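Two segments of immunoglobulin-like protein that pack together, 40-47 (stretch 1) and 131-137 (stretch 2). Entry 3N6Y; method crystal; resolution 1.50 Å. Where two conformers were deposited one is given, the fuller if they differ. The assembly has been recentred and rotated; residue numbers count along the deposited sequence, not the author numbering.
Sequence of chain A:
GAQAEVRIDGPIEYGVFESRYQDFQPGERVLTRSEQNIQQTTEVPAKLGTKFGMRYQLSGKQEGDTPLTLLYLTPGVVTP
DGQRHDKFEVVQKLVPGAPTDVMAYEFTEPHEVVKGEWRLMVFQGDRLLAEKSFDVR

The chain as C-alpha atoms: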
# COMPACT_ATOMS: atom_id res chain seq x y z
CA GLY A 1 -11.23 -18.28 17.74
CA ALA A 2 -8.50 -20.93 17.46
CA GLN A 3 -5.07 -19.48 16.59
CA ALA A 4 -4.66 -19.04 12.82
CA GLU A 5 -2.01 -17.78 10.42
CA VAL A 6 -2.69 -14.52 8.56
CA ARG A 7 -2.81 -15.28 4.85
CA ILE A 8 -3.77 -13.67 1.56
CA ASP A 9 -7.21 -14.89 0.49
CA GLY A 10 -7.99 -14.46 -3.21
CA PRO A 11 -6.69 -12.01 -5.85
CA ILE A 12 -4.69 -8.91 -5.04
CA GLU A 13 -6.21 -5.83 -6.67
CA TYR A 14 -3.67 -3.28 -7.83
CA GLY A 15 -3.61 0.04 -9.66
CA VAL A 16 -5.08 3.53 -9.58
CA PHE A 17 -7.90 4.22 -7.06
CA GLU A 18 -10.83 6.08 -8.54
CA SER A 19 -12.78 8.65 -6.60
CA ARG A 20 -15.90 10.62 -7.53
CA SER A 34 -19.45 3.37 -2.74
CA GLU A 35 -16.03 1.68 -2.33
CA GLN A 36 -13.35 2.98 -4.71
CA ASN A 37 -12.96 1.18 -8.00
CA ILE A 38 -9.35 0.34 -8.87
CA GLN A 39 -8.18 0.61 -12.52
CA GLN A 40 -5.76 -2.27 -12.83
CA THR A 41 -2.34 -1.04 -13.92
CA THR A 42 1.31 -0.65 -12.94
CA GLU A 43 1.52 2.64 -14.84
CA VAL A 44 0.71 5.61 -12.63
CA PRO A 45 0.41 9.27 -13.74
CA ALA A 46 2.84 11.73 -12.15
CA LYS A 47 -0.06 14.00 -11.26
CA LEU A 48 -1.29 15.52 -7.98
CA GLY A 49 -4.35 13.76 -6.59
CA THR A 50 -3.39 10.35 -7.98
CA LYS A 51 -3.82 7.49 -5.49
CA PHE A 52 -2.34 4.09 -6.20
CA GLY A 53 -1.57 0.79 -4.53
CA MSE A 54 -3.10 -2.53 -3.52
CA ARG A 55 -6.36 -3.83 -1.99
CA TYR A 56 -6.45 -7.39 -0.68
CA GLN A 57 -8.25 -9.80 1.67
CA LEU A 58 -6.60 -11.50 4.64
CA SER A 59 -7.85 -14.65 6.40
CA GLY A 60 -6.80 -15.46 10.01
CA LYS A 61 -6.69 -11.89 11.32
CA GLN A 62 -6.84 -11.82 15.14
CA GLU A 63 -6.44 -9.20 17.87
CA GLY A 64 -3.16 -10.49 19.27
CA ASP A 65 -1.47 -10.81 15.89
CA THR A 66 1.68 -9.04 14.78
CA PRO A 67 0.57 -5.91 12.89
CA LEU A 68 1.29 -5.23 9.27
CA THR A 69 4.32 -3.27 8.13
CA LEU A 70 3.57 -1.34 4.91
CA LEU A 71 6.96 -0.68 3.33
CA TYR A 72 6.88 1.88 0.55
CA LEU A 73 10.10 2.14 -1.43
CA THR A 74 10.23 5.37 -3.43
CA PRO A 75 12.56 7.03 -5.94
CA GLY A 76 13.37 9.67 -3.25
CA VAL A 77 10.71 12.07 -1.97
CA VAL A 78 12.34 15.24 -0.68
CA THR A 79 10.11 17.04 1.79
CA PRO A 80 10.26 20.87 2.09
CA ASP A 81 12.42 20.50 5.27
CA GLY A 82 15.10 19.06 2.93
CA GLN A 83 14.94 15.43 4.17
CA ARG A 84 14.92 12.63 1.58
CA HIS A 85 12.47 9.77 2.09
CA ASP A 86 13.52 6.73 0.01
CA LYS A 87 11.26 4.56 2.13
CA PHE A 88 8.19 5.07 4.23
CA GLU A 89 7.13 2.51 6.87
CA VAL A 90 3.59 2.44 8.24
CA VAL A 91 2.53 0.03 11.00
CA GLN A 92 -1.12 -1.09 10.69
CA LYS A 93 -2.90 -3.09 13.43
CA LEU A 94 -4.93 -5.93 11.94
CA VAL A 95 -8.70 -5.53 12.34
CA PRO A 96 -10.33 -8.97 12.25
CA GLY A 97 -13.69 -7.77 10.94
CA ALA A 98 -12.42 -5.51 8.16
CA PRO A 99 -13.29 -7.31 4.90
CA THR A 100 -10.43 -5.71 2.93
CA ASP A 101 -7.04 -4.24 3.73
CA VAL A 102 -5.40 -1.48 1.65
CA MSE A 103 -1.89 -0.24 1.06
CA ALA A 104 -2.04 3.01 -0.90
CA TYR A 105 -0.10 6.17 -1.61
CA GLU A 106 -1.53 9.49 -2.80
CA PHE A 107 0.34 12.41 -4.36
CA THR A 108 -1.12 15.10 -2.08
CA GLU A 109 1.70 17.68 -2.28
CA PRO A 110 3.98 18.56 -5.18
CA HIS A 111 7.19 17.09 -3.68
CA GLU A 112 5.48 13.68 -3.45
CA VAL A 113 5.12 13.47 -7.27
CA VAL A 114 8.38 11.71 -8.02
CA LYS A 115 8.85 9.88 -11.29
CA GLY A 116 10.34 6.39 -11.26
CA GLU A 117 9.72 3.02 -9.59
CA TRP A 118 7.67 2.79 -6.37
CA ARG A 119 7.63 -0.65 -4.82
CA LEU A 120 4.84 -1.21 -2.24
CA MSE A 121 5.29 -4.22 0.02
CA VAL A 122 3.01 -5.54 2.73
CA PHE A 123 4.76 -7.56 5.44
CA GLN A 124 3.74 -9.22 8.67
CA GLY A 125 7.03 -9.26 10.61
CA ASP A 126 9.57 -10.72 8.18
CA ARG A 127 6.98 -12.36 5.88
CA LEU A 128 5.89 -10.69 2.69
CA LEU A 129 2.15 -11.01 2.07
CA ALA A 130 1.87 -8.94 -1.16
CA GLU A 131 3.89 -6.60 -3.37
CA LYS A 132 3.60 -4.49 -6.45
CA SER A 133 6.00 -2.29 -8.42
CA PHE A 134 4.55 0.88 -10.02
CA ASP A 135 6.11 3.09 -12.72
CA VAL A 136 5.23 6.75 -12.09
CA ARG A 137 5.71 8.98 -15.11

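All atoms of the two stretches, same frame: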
# COMPACT_ATOMS: atom_id res chain seq x y z
N GLN A 40 -6.91 -1.38 -12.98
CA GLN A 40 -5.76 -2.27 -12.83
C GLN A 40 -4.63 -1.83 -13.73
O GLN A 40 -4.80 -1.85 -14.95
CB GLN A 40 -6.14 -3.72 -13.17
CG GLN A 40 -4.96 -4.66 -12.95
CD GLN A 40 -5.32 -6.13 -13.06
OE1 GLN A 40 -5.94 -6.69 -12.18
NE2 GLN A 40 -4.87 -6.75 -14.13
N THR A 41 -3.50 -1.46 -13.14
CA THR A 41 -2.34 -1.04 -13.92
C THR A 41 -1.12 -0.94 -13.01
O THR A 41 -1.29 -0.75 -11.79
CB THR A 41 -2.57 0.36 -14.55
OG1 THR A 41 -1.46 0.64 -15.42
CG2 THR A 41 -2.67 1.43 -13.48
N THR A 42 0.07 -1.02 -13.62
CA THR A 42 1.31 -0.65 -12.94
C THR A 42 1.85 0.70 -13.38
O THR A 42 2.87 1.16 -12.83
CB THR A 42 2.41 -1.73 -13.15
OG1 THR A 42 2.61 -2.02 -14.56
CG2 THR A 42 1.99 -2.98 -12.36
N GLU A 43 1.12 1.35 -14.27
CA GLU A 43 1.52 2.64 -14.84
C GLU A 43 0.68 3.74 -14.21
O GLU A 43 -0.53 3.81 -14.37
CB GLU A 43 1.39 2.62 -16.36
CG GLU A 43 2.31 1.64 -17.05
CD GLU A 43 3.77 2.08 -17.00
OE1 GLU A 43 4.06 3.31 -16.91
OE2 GLU A 43 4.65 1.19 -17.06
N VAL A 44 1.35 4.60 -13.46
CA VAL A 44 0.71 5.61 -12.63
C VAL A 44 1.08 7.02 -13.10
O VAL A 44 2.26 7.33 -13.18
CB VAL A 44 1.14 5.39 -11.19
CG1 VAL A 44 0.60 6.49 -10.27
CG2 VAL A 44 0.68 4.00 -10.68
N PRO A 45 0.08 7.88 -13.35
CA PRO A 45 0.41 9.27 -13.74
C PRO A 45 1.09 10.08 -12.65
O PRO A 45 0.65 10.06 -11.49
CB PRO A 45 -0.95 9.92 -14.04
CG PRO A 45 -1.93 8.86 -14.04
CD PRO A 45 -1.37 7.66 -13.30
N ALA A 46 2.11 10.85 -13.05
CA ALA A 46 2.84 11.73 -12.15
C ALA A 46 2.04 13.01 -12.04
O ALA A 46 2.44 14.08 -12.55
CB ALA A 46 4.24 12.00 -12.67
N LYS A 47 0.89 12.89 -11.41
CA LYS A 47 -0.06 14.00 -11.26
C LYS A 47 -0.62 14.08 -9.85
O LYS A 47 -1.02 13.07 -9.27
CB LYS A 47 -1.19 13.83 -12.28
CG LYS A 47 -0.68 13.93 -13.72
CD LYS A 47 -1.73 13.68 -14.82
CE LYS A 47 -2.40 14.96 -15.27
NZ LYS A 47 -3.39 14.71 -16.36
N GLU A 131 3.06 -7.71 -2.87
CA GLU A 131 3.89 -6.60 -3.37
C GLU A 131 3.50 -6.22 -4.77
O GLU A 131 3.04 -7.09 -5.54
CB GLU A 131 5.39 -6.95 -3.31
CG GLU A 131 5.92 -7.85 -4.39
CD GLU A 131 7.44 -7.94 -4.31
OE1 GLU A 131 8.09 -6.86 -4.25
OE2 GLU A 131 7.97 -9.06 -4.32
N LYS A 132 3.72 -4.95 -5.10
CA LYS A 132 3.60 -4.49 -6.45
C LYS A 132 4.52 -3.32 -6.70
O LYS A 132 4.67 -2.44 -5.82
CB LYS A 132 2.16 -4.04 -6.77
CG LYS A 132 1.77 -4.29 -8.22
CD LYS A 132 1.52 -5.80 -8.50
CE LYS A 132 1.26 -6.06 -9.91
NZ LYS A 132 1.24 -7.50 -10.29
N SER A 133 5.10 -3.35 -7.92
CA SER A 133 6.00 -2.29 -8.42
C SER A 133 5.22 -1.42 -9.40
O SER A 133 4.67 -1.96 -10.38
CB SER A 133 7.25 -2.88 -9.08
OG SER A 133 8.06 -3.45 -8.07
N PHE A 134 5.19 -0.10 -9.13
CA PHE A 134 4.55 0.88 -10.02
C PHE A 134 5.55 1.84 -10.66
O PHE A 134 6.50 2.25 -10.00
CB PHE A 134 3.54 1.70 -9.27
CG PHE A 134 2.49 0.88 -8.63
CD1 PHE A 134 1.31 0.62 -9.27
CD2 PHE A 134 2.67 0.40 -7.30
CE1 PHE A 134 0.34 -0.13 -8.66
CE2 PHE A 134 1.71 -0.36 -6.70
CZ PHE A 134 0.54 -0.62 -7.37
N ASP A 135 5.30 2.18 -11.92
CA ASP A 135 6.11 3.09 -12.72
C ASP A 135 5.33 4.40 -12.81
O ASP A 135 4.28 4.43 -13.46
CB ASP A 135 6.34 2.49 -14.12
CG ASP A 135 7.03 3.43 -15.06
OD1 ASP A 135 8.05 4.02 -14.66
OD2 ASP A 135 6.55 3.58 -16.22
N VAL A 136 5.86 5.44 -12.17
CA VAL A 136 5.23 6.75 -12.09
C VAL A 136 5.92 7.61 -13.15
O VAL A 136 7.13 7.79 -13.14
CB VAL A 136 5.37 7.35 -10.69
CG1 VAL A 136 4.95 8.84 -10.65
CG2 VAL A 136 4.58 6.49 -9.69
N ARG A 137 5.14 8.09 -14.10
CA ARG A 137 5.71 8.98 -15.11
C ARG A 137 4.68 9.92 -15.67
O ARG A 137 3.48 9.79 -15.42
CB ARG A 137 6.38 8.19 -16.23
CG ARG A 137 5.46 7.49 -17.19
CD ARG A 137 6.30 6.58 -18.09
NE ARG A 137 5.58 6.12 -19.27
CZ ARG A 137 5.93 5.05 -19.98
NH1 ARG A 137 6.99 4.34 -19.63
NH2 ARG A 137 5.23 4.70 -21.05
OXT ARG A 137 5.09 10.84 -16.38

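The apolar centre of the contact is Val 44, buried and packed against two side chains of the C-terminal strand: its CG2 lies 3.7 Å from CD1 of Phe 134, and its CB 3.9 Å from CG2 of Val 136. Both valines adopt the t rotamer and point to the same face of the sheet, where their branched, compact side chains fill the space beside the backbone without reaching far. Ala 46 extends this patch, its CB directed toward the other stretch and 3.8 Å from CG1 of Val 136; a single methyl makes the contact there. At the other end, the Phe 134 ring (chi1 m) meets the carbonyl of Thr 41 at its edge, with CE1 3.6 Å from Thr 41 O, an oxygen buried here without a hydrogen-bond partner.

Beside this centre runs a parallel ladder. Asp 135 N donates to Thr 42 O (2.8 Å) and Val 44 N to Asp 135 O (2.9 Å), both nearly straight; Arg 137 N then donates to Val 44 O (3.1 Å), and Ala 46 N to Arg 137 O (2.9 Å), so the pairing continues to the chain terminus. CA-H...O contacts reinforce it, the shortest from Val 136 CA to Val 44 O (3.2 Å). Thr 42, chi1 p, covers one end with CG2 3.5 Å from Ser 133 O.

Glu 43 and Asp 135 form the polar edge on the face opposite the valines. Glu 43 OE1 and Asp 135 OD2 are only 2.6 Å apart, so one acid group probably carries a proton. Arg 137 offsets the remaining charge: its guanidinium lays one face over Glu 43 OE1, 4.0 Å from NE, a long salt bridge, while NH1 lies 3.5 Å from Asp 135 OD2. Together the stretches bury 518 Å².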